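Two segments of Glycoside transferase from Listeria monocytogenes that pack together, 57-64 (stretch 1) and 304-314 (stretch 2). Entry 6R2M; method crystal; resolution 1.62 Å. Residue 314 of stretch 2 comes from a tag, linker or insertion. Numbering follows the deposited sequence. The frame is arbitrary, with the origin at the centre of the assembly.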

# COMPACT_ATOMS: atom_id res chain seq x y z
N MET A 57 2.64 -10.27 3.58
CA MET A 57 2.47 -10.37 5.04
C MET A 57 1.08 -9.93 5.47
O MET A 57 0.46 -10.57 6.33
CB MET A 57 3.53 -9.53 5.74
CG MET A 57 4.90 -10.17 5.67
SD MET A 57 6.26 -9.09 6.21
CE MET A 57 5.78 -8.77 7.92
N GLU A 58 0.59 -8.82 4.90
CA GLU A 58 -0.75 -8.35 5.21
C GLU A 58 -1.80 -9.41 4.88
O GLU A 58 -2.68 -9.71 5.70
CB GLU A 58 -1.00 -7.05 4.44
CG GLU A 58 -2.34 -6.41 4.69
CD GLU A 58 -2.47 -5.07 3.99
OE1 GLU A 58 -1.43 -4.43 3.71
OE2 GLU A 58 -3.61 -4.64 3.74
N TYR A 59 -1.70 -10.01 3.69
CA TYR A 59 -2.62 -11.07 3.30
C TYR A 59 -2.55 -12.25 4.27
O TYR A 59 -3.59 -12.79 4.66
CB TYR A 59 -2.31 -11.53 1.87
CG TYR A 59 -3.24 -12.63 1.43
CD1 TYR A 59 -4.49 -12.33 0.90
CD2 TYR A 59 -2.89 -13.97 1.59
CE1 TYR A 59 -5.37 -13.32 0.51
CE2 TYR A 59 -3.77 -14.99 1.20
CZ TYR A 59 -5.00 -14.65 0.66
OH TYR A 59 -5.89 -15.65 0.29
N LEU A 60 -1.34 -12.65 4.67
CA LEU A 60 -1.20 -13.84 5.50
C LEU A 60 -1.81 -13.66 6.88
O LEU A 60 -2.33 -14.62 7.45
CB LEU A 60 0.29 -14.21 5.60
CG LEU A 60 0.84 -14.61 4.24
CD1 LEU A 60 2.34 -14.67 4.32
CD2 LEU A 60 0.25 -15.94 3.68
N VAL A 61 -1.77 -12.44 7.43
CA VAL A 61 -2.49 -12.19 8.68
C VAL A 61 -3.99 -12.32 8.46
O VAL A 61 -4.70 -12.92 9.28
CB VAL A 61 -2.12 -10.81 9.26
CG1 VAL A 61 -2.98 -10.49 10.49
CG2 VAL A 61 -0.66 -10.77 9.62
N GLU A 62 -4.48 -11.79 7.34
CA GLU A 62 -5.91 -11.83 7.06
C GLU A 62 -6.42 -13.27 6.96
O GLU A 62 -7.53 -13.57 7.41
CB GLU A 62 -6.22 -11.05 5.77
CG GLU A 62 -7.69 -10.99 5.40
CD GLU A 62 -8.55 -10.30 6.46
OE1 GLU A 62 -8.04 -9.40 7.16
OE2 GLU A 62 -9.74 -10.67 6.57
N VAL A 63 -5.62 -14.18 6.39
CA VAL A 63 -6.05 -15.57 6.22
C VAL A 63 -5.54 -16.47 7.34
O VAL A 63 -5.64 -17.70 7.24
CB VAL A 63 -5.67 -16.13 4.84
CG1 VAL A 63 -6.32 -15.31 3.73
CG2 VAL A 63 -4.14 -16.20 4.63
N ASN A 64 -5.00 -15.90 8.42
CA ASN A 64 -4.67 -16.65 9.63
C ASN A 64 -3.60 -17.71 9.38
O ASN A 64 -3.73 -18.85 9.82
CB ASN A 64 -5.92 -17.29 10.25
CG ASN A 64 -5.67 -17.83 11.66
OD1 ASN A 64 -5.00 -17.17 12.46
ND2 ASN A 64 -6.16 -19.03 11.94
N TYR A 304 -2.09 -8.30 -8.37
CA TYR A 304 -2.56 -9.61 -7.96
C TYR A 304 -2.93 -9.62 -6.49
O TYR A 304 -4.03 -10.03 -6.11
CB TYR A 304 -1.48 -10.66 -8.25
CG TYR A 304 -1.79 -12.00 -7.64
CD1 TYR A 304 -2.67 -12.88 -8.26
CD2 TYR A 304 -1.26 -12.37 -6.41
CE1 TYR A 304 -2.99 -14.09 -7.68
CE2 TYR A 304 -1.58 -13.58 -5.83
CZ TYR A 304 -2.43 -14.43 -6.47
OH TYR A 304 -2.73 -15.64 -5.86
N ILE A 305 -2.03 -9.13 -5.63
CA ILE A 305 -2.22 -9.35 -4.21
C ILE A 305 -3.22 -8.35 -3.62
O ILE A 305 -3.92 -8.68 -2.66
CB ILE A 305 -0.87 -9.31 -3.46
CG1 ILE A 305 -1.01 -9.93 -2.07
CG2 ILE A 305 -0.29 -7.88 -3.39
CD1 ILE A 305 -1.21 -11.45 -2.09
N ASN A 306 -3.31 -7.13 -4.17
CA ASN A 306 -4.32 -6.21 -3.66
C ASN A 306 -5.72 -6.67 -4.04
O ASN A 306 -6.67 -6.45 -3.27
CB ASN A 306 -4.07 -4.79 -4.15
CG ASN A 306 -3.10 -4.03 -3.25
OD1 ASN A 306 -3.41 -3.76 -2.10
ND2 ASN A 306 -1.93 -3.70 -3.77
N LYS A 307 -5.88 -7.34 -5.19
CA LYS A 307 -7.17 -7.94 -5.46
C LYS A 307 -7.49 -9.03 -4.44
O LYS A 307 -8.59 -9.05 -3.88
CB LYS A 307 -7.22 -8.48 -6.90
CG LYS A 307 -8.50 -9.24 -7.21
CD LYS A 307 -8.65 -9.51 -8.69
CE LYS A 307 -9.94 -10.26 -8.95
NZ LYS A 307 -10.21 -10.55 -10.39
N GLU A 308 -6.51 -9.91 -4.13
CA GLU A 308 -6.78 -10.97 -3.17
C GLU A 308 -7.09 -10.41 -1.79
O GLU A 308 -8.01 -10.88 -1.12
CB GLU A 308 -5.61 -11.94 -3.09
CG GLU A 308 -5.36 -12.70 -4.39
CD GLU A 308 -6.57 -13.47 -4.88
OE1 GLU A 308 -7.35 -13.98 -4.05
OE2 GLU A 308 -6.72 -13.58 -6.11
N ILE A 309 -6.33 -9.40 -1.34
CA ILE A 309 -6.59 -8.82 -0.02
C ILE A 309 -7.97 -8.20 0.03
O ILE A 309 -8.74 -8.42 0.98
CB ILE A 309 -5.52 -7.77 0.33
CG1 ILE A 309 -4.15 -8.43 0.50
CG2 ILE A 309 -5.93 -7.00 1.61
CD1 ILE A 309 -3.03 -7.44 0.60
N THR A 310 -8.32 -7.40 -0.99
CA THR A 310 -9.57 -6.65 -0.94
C THR A 310 -10.78 -7.58 -1.02
O THR A 310 -11.80 -7.35 -0.36
CB THR A 310 -9.60 -5.61 -2.06
OG1 THR A 310 -8.60 -4.62 -1.82
CG2 THR A 310 -10.95 -4.92 -2.16
N LEU A 311 -10.69 -8.66 -1.80
CA LEU A 311 -11.81 -9.58 -1.86
C LEU A 311 -11.94 -10.43 -0.61
O LEU A 311 -13.01 -11.01 -0.37
CB LEU A 311 -11.70 -10.46 -3.10
CG LEU A 311 -11.95 -9.70 -4.42
CD1 LEU A 311 -11.87 -10.66 -5.59
CD2 LEU A 311 -13.30 -8.99 -4.39
N LYS A 312 -10.89 -10.51 0.22
CA LYS A 312 -11.00 -11.23 1.48
C LYS A 312 -11.38 -10.33 2.65
O LYS A 312 -11.95 -10.82 3.63
CB LYS A 312 -9.68 -11.92 1.81
CG LYS A 312 -9.47 -13.19 1.02
CD LYS A 312 -9.34 -14.42 1.90
CE LYS A 312 -9.13 -15.66 1.05
NZ LYS A 312 -8.35 -15.35 -0.18
N LYS A 313 -11.09 -9.03 2.57
CA LYS A 313 -11.40 -8.15 3.69
C LYS A 313 -12.91 -7.99 3.84
O LYS A 313 -13.68 -8.17 2.90
CB LYS A 313 -10.75 -6.77 3.50
CG LYS A 313 -9.23 -6.77 3.53
CD LYS A 313 -8.68 -7.13 4.91
CE LYS A 313 -8.74 -5.94 5.85
NZ LYS A 313 -8.01 -4.77 5.30
N LYS A 314 -13.32 -7.66 5.06
CA LYS A 314 -14.74 -7.53 5.38
C LYS A 314 -15.24 -6.10 5.18
O LYS A 314 -14.59 -5.14 5.58
CB LYS A 314 -15.00 -8.00 6.82
CG LYS A 314 -14.33 -7.15 7.89
CD LYS A 314 -13.74 -8.00 9.00
CE LYS A 314 -13.55 -7.18 10.27
NZ LYS A 314 -13.14 -5.78 9.97
O HOH W 1 -5.45 -5.77 5.45

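The contact joins two helical segments that lie far apart in sequence. Their axes run in roughly the same direction, with an angle of 26° between them and a closest approach of 9.9 Å. The backbones come near each other at Tyr59 and Ile309, whose CA atoms are 5.6 Å apart. The two stretches together bury 456 Å².

Tyr59 is the centre of the contact. Its CA-to-CB bond points toward the second helix, and chi1 is t at 180°. The side chain packs as a knob into a hole made by Ile305, Glu308, Ile309 and Lys312. These four residues lie at spacings of three and four along the helix, so one helical face supplies the whole pocket. The two isoleucines supply the apolar contacts near the base of the Tyr59 side chain. Tyr59 CB lies 4.1 Å from Ile305 CD1 and 3.9 Å from Ile309 CG1. Further out on the ring, Tyr59 CE1 is 3.9 Å from Glu308 CB, so Glu308 meets the ring with the aliphatic base of its side chain. Its carboxylate is turned elsewhere, with chi1 and chi2 both m.

Neither isoleucine has a CA-to-CB bond aimed at the first stretch. Both bonds point sideways, and the side chains bring their ends nearer. Ile305 does this with chi1 t and chi2 p, which places CD1 beside Tyr59. Ile309 has chi1 m and chi2 t. Its CG1 meets Tyr59 near the plane of the ring, while its CG2 lies 3.9 Å from Glu58 OE2.

The hydroxyl of Tyr59 reaches the last helical turn of stretch 2. Lys312 NZ donates a hydrogen bond to Tyr59 OH at 2.5 Å, a short distance for this type of pair. The Lys312 side chain is not in standard wells throughout. Its chi2 is -119° and its chi4 is 33°, both between wells, whereas chi3 is extended at t. With these angles the ammonium group arrives near the plane of the Tyr59 ring. On the way, the chain runs past Val63, with Lys312 CD 3.6 Å from Val63 CG1. Val63 is the first residue to leave helical geometry after its helix.

Glu62 has chi1 t and chi2 p, so its side chain bends after CG. Its aliphatic part lies beside Lys312, with Glu62 CG 4.2 Å from Lys312 CB. Glu62 OE1 is 3.3 Å from Lys313 CD, a contact with the methylene chain rather than with the ammonium group.

Lys313 is the first residue to leave helical geometry after the second helix. All four of its chi angles are m, which curls the chain instead of extending it. Glu58 is the contrast: chi1 and chi2 are both t, and the extended side chain carries its carboxylate over to Ile309 and within reach of the water. The two charged ends meet through one water. This water donates to Glu58 OE2 at 2.8 Å and accepts from Lys313 NZ at 2.8 Å.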